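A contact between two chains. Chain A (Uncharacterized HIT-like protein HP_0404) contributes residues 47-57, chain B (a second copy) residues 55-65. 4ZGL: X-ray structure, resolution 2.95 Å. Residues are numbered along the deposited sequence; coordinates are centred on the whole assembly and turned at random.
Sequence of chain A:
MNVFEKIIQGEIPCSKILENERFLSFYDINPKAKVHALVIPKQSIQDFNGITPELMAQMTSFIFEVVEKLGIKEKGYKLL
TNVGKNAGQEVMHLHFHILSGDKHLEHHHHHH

Chain A, residues 47-57: DFNGITPELMA
Chain B (55-65) LMAQMTSFIFE

Chain B contributes one unbroken helix across 55-65. Chain A reaches it with a short 3-10 segment at F48(A)-N49(A), a loop, and a helix from P53(A), with T52(A) at the N-cap position. The two helix axes approach to 7.6 Å, their N-to-C directions 135° apart. Two CA pairs define the register: CA of P53(A) lies 4.3 Å from CA of A57(B), and CA of N49(A) lies 7.1 Å from CA of F64(B).

No hydrogen bond crosses between the stretches; the contacts are van der Waals packing. Where the helices come close, the residues are small: CB of A57(A) meets CB of A57(B) at 3.9 Å, and CB of P53(A) sits 3.2 Å from O of A57(B). Beside them, both M56 residues point toward the partner with the same t, p, t rotamer, bringing CE of M56(A) to 3.6 Å from CE of M56(B).

T60(B) also points toward chain A. Its m rotamer folds OG1 back onto its own helix, donating to O of M56(B) at 2.6 Å, so the hydroxyl is satisfied even with CG of M56(A) 3.1 Å from OG1 of T60(B). The same rotamer leaves the methyl for packing: CG2 of T60(B) is 3.6 Å from CZ of F48(A).

F48(A) starts sideways from the backbone, but chi1 t (-172°) and chi2 75° carry its ring in to chain B, where CE2 of F48(A) lies 3.9 Å from CG2 of I63(B). F64(B), chi1 m (-63°) and chi2 -37°, likewise starts sideways and ends nearer. The two rings meet obliquely, centroids 5.4 Å apart and planes at 49°. The F64(B) edge faces backbone carbonyls: its CE1 is 3.4 Å from O of F48(A), and its CZ 3.4 Å from O of I51(A). O of F48(A) also accepts from N of I51(A) at 3.2 Å, within the turn that the ring abuts.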

# COMPACT_ATOMS: atom_id res chain seq x y z
N ASP A 47 -12.70 2.34 -0.36
CA ASP A 47 -11.30 2.75 -0.46
C ASP A 47 -10.52 2.37 0.80
O ASP A 47 -11.07 1.73 1.70
CB ASP A 47 -11.21 4.25 -0.75
CG ASP A 47 -11.90 5.11 0.31
OD1 ASP A 47 -12.16 4.63 1.44
OD2 ASP A 47 -12.19 6.29 0.02
N PHE A 48 -9.25 2.74 0.84
CA PHE A 48 -8.38 2.35 1.94
C PHE A 48 -8.85 2.92 3.28
O PHE A 48 -8.73 2.27 4.31
CB PHE A 48 -6.94 2.78 1.67
CG PHE A 48 -5.95 2.26 2.67
CD1 PHE A 48 -5.55 0.93 2.65
CD2 PHE A 48 -5.42 3.10 3.64
CE1 PHE A 48 -4.64 0.45 3.58
CE2 PHE A 48 -4.51 2.62 4.57
CZ PHE A 48 -4.12 1.29 4.54
N ASN A 49 -9.38 4.13 3.26
CA ASN A 49 -9.93 4.72 4.48
C ASN A 49 -10.97 3.86 5.20
O ASN A 49 -11.10 3.94 6.42
CB ASN A 49 -10.53 6.11 4.21
CG ASN A 49 -9.46 7.17 4.03
OD1 ASN A 49 -8.31 6.99 4.42
ND2 ASN A 49 -9.85 8.29 3.44
N GLY A 50 -11.70 3.04 4.44
CA GLY A 50 -12.80 2.24 4.98
C GLY A 50 -12.47 0.78 5.23
O GLY A 50 -13.38 -0.04 5.27
N ILE A 51 -11.19 0.44 5.38
CA ILE A 51 -10.78 -0.93 5.75
C ILE A 51 -10.32 -0.92 7.20
O ILE A 51 -9.65 0.01 7.62
CB ILE A 51 -9.67 -1.51 4.83
CG1 ILE A 51 -9.28 -2.94 5.24
CG2 ILE A 51 -8.40 -0.65 4.86
CD1 ILE A 51 -9.12 -3.90 4.07
N THR A 52 -10.68 -1.96 7.95
CA THR A 52 -10.27 -2.08 9.36
C THR A 52 -8.85 -2.61 9.42
O THR A 52 -8.41 -3.31 8.49
CB THR A 52 -11.19 -3.01 10.16
OG1 THR A 52 -11.35 -4.23 9.43
CG2 THR A 52 -12.54 -2.37 10.39
N PRO A 53 -8.11 -2.29 10.49
CA PRO A 53 -6.76 -2.84 10.55
C PRO A 53 -6.73 -4.36 10.49
O PRO A 53 -5.93 -4.92 9.74
CB PRO A 53 -6.22 -2.32 11.88
CG PRO A 53 -7.06 -1.12 12.21
CD PRO A 53 -8.41 -1.43 11.66
N GLU A 54 -7.59 -5.02 11.27
CA GLU A 54 -7.74 -6.50 11.29
C GLU A 54 -7.82 -7.15 9.93
O GLU A 54 -7.31 -8.24 9.73
CB GLU A 54 -8.99 -6.92 12.11
CG GLU A 54 -8.74 -6.62 13.58
CD GLU A 54 -7.89 -7.68 14.33
OE1 GLU A 54 -6.64 -7.55 14.57
OE2 GLU A 54 -8.53 -8.68 14.73
N LEU A 55 -8.50 -6.47 9.00
CA LEU A 55 -8.74 -7.00 7.67
C LEU A 55 -7.56 -6.73 6.76
O LEU A 55 -7.29 -7.51 5.84
CB LEU A 55 -10.00 -6.36 7.10
CG LEU A 55 -10.53 -6.89 5.76
CD1 LEU A 55 -11.02 -8.33 5.89
CD2 LEU A 55 -11.64 -5.98 5.26
N MET A 56 -6.85 -5.64 7.01
CA MET A 56 -5.66 -5.28 6.24
C MET A 56 -4.49 -6.18 6.63
O MET A 56 -3.58 -6.40 5.83
CB MET A 56 -5.32 -3.81 6.46
CG MET A 56 -4.19 -3.28 5.60
SD MET A 56 -4.43 -3.42 3.82
CE MET A 56 -2.80 -3.00 3.17
N ALA A 57 -4.51 -6.70 7.86
CA ALA A 57 -3.58 -7.74 8.27
C ALA A 57 -3.78 -8.98 7.40
O ALA A 57 -2.81 -9.54 6.89
CB ALA A 57 -3.80 -8.10 9.74
N LEU B 55 1.69 -6.41 12.36
CA LEU B 55 2.34 -5.10 12.41
C LEU B 55 1.77 -4.17 11.35
O LEU B 55 1.76 -2.95 11.52
CB LEU B 55 3.84 -5.28 12.21
CG LEU B 55 4.74 -4.06 12.38
CD1 LEU B 55 4.75 -3.57 13.82
CD2 LEU B 55 6.16 -4.40 11.93
N MET B 56 1.33 -4.75 10.23
CA MET B 56 0.75 -3.98 9.15
C MET B 56 -0.66 -3.53 9.53
O MET B 56 -1.15 -2.52 9.01
CB MET B 56 0.73 -4.82 7.87
CG MET B 56 0.27 -4.08 6.62
SD MET B 56 1.22 -2.60 6.18
CE MET B 56 0.20 -1.85 4.90
N ALA B 57 -1.30 -4.29 10.41
CA ALA B 57 -2.56 -3.85 11.02
C ALA B 57 -2.33 -2.56 11.80
O ALA B 57 -3.08 -1.60 11.66
CB ALA B 57 -3.10 -4.93 11.94
N GLN B 58 -1.27 -2.56 12.61
CA GLN B 58 -0.95 -1.41 13.45
C GLN B 58 -0.45 -0.22 12.62
O GLN B 58 -0.65 0.93 13.00
CB GLN B 58 0.08 -1.80 14.51
CG GLN B 58 -0.38 -2.95 15.39
CD GLN B 58 0.55 -3.21 16.56
OE1 GLN B 58 1.74 -2.89 16.51
NE2 GLN B 58 0.01 -3.79 17.63
N MET B 59 0.20 -0.51 11.50
CA MET B 59 0.65 0.52 10.57
C MET B 59 -0.54 1.16 9.85
O MET B 59 -0.54 2.37 9.62
CB MET B 59 1.60 -0.06 9.52
CG MET B 59 2.25 0.99 8.64
SD MET B 59 3.34 0.25 7.41
CE MET B 59 4.96 0.75 7.98
N THR B 60 -1.51 0.34 9.47
CA THR B 60 -2.73 0.83 8.83
C THR B 60 -3.43 1.84 9.74
O THR B 60 -3.88 2.90 9.30
CB THR B 60 -3.69 -0.33 8.53
OG1 THR B 60 -3.04 -1.27 7.66
CG2 THR B 60 -4.97 0.16 7.88
N SER B 61 -3.50 1.49 11.02
CA SER B 61 -4.03 2.37 12.04
C SER B 61 -3.22 3.67 12.11
O SER B 61 -3.78 4.76 12.17
CB SER B 61 -4.00 1.66 13.40
OG SER B 61 -4.93 2.25 14.29
N PHE B 62 -1.90 3.53 12.09
CA PHE B 62 -0.99 4.68 12.11
C PHE B 62 -1.11 5.54 10.87
O PHE B 62 -1.01 6.76 10.95
CB PHE B 62 0.45 4.18 12.26
CG PHE B 62 1.46 5.28 12.45
CD1 PHE B 62 1.56 5.95 13.66
CD2 PHE B 62 2.32 5.63 11.43
CE1 PHE B 62 2.49 6.96 13.84
CE2 PHE B 62 3.26 6.64 11.60
CZ PHE B 62 3.34 7.30 12.81
N ILE B 63 -1.33 4.91 9.72
CA ILE B 63 -1.48 5.63 8.46
C ILE B 63 -2.72 6.53 8.49
O ILE B 63 -2.67 7.66 8.00
CB ILE B 63 -1.54 4.66 7.25
CG1 ILE B 63 -0.14 4.10 6.97
CG2 ILE B 63 -2.06 5.36 6.00
CD1 ILE B 63 -0.11 2.90 6.06
N PHE B 64 -3.81 6.02 9.05
CA PHE B 64 -5.03 6.82 9.21
C PHE B 64 -4.76 8.05 10.07
O PHE B 64 -5.32 9.13 9.82
CB PHE B 64 -6.16 6.00 9.82
CG PHE B 64 -6.62 4.83 8.98
CD1 PHE B 64 -6.68 4.92 7.59
CD2 PHE B 64 -7.04 3.65 9.59
CE1 PHE B 64 -7.11 3.85 6.83
CE2 PHE B 64 -7.48 2.58 8.83
CZ PHE B 64 -7.51 2.68 7.45
N GLU B 65 -3.92 7.89 11.09
CA GLU B 65 -3.56 9.02 11.95
C GLU B 65 -2.74 10.08 11.22
O GLU B 65 -2.92 11.27 11.47
CB GLU B 65 -2.81 8.53 13.19
CG GLU B 65 -3.66 7.72 14.14
CD GLU B 65 -2.90 7.21 15.36
OE1 GLU B 65 -1.82 7.78 15.67
OE2 GLU B 65 -3.37 6.25 16.00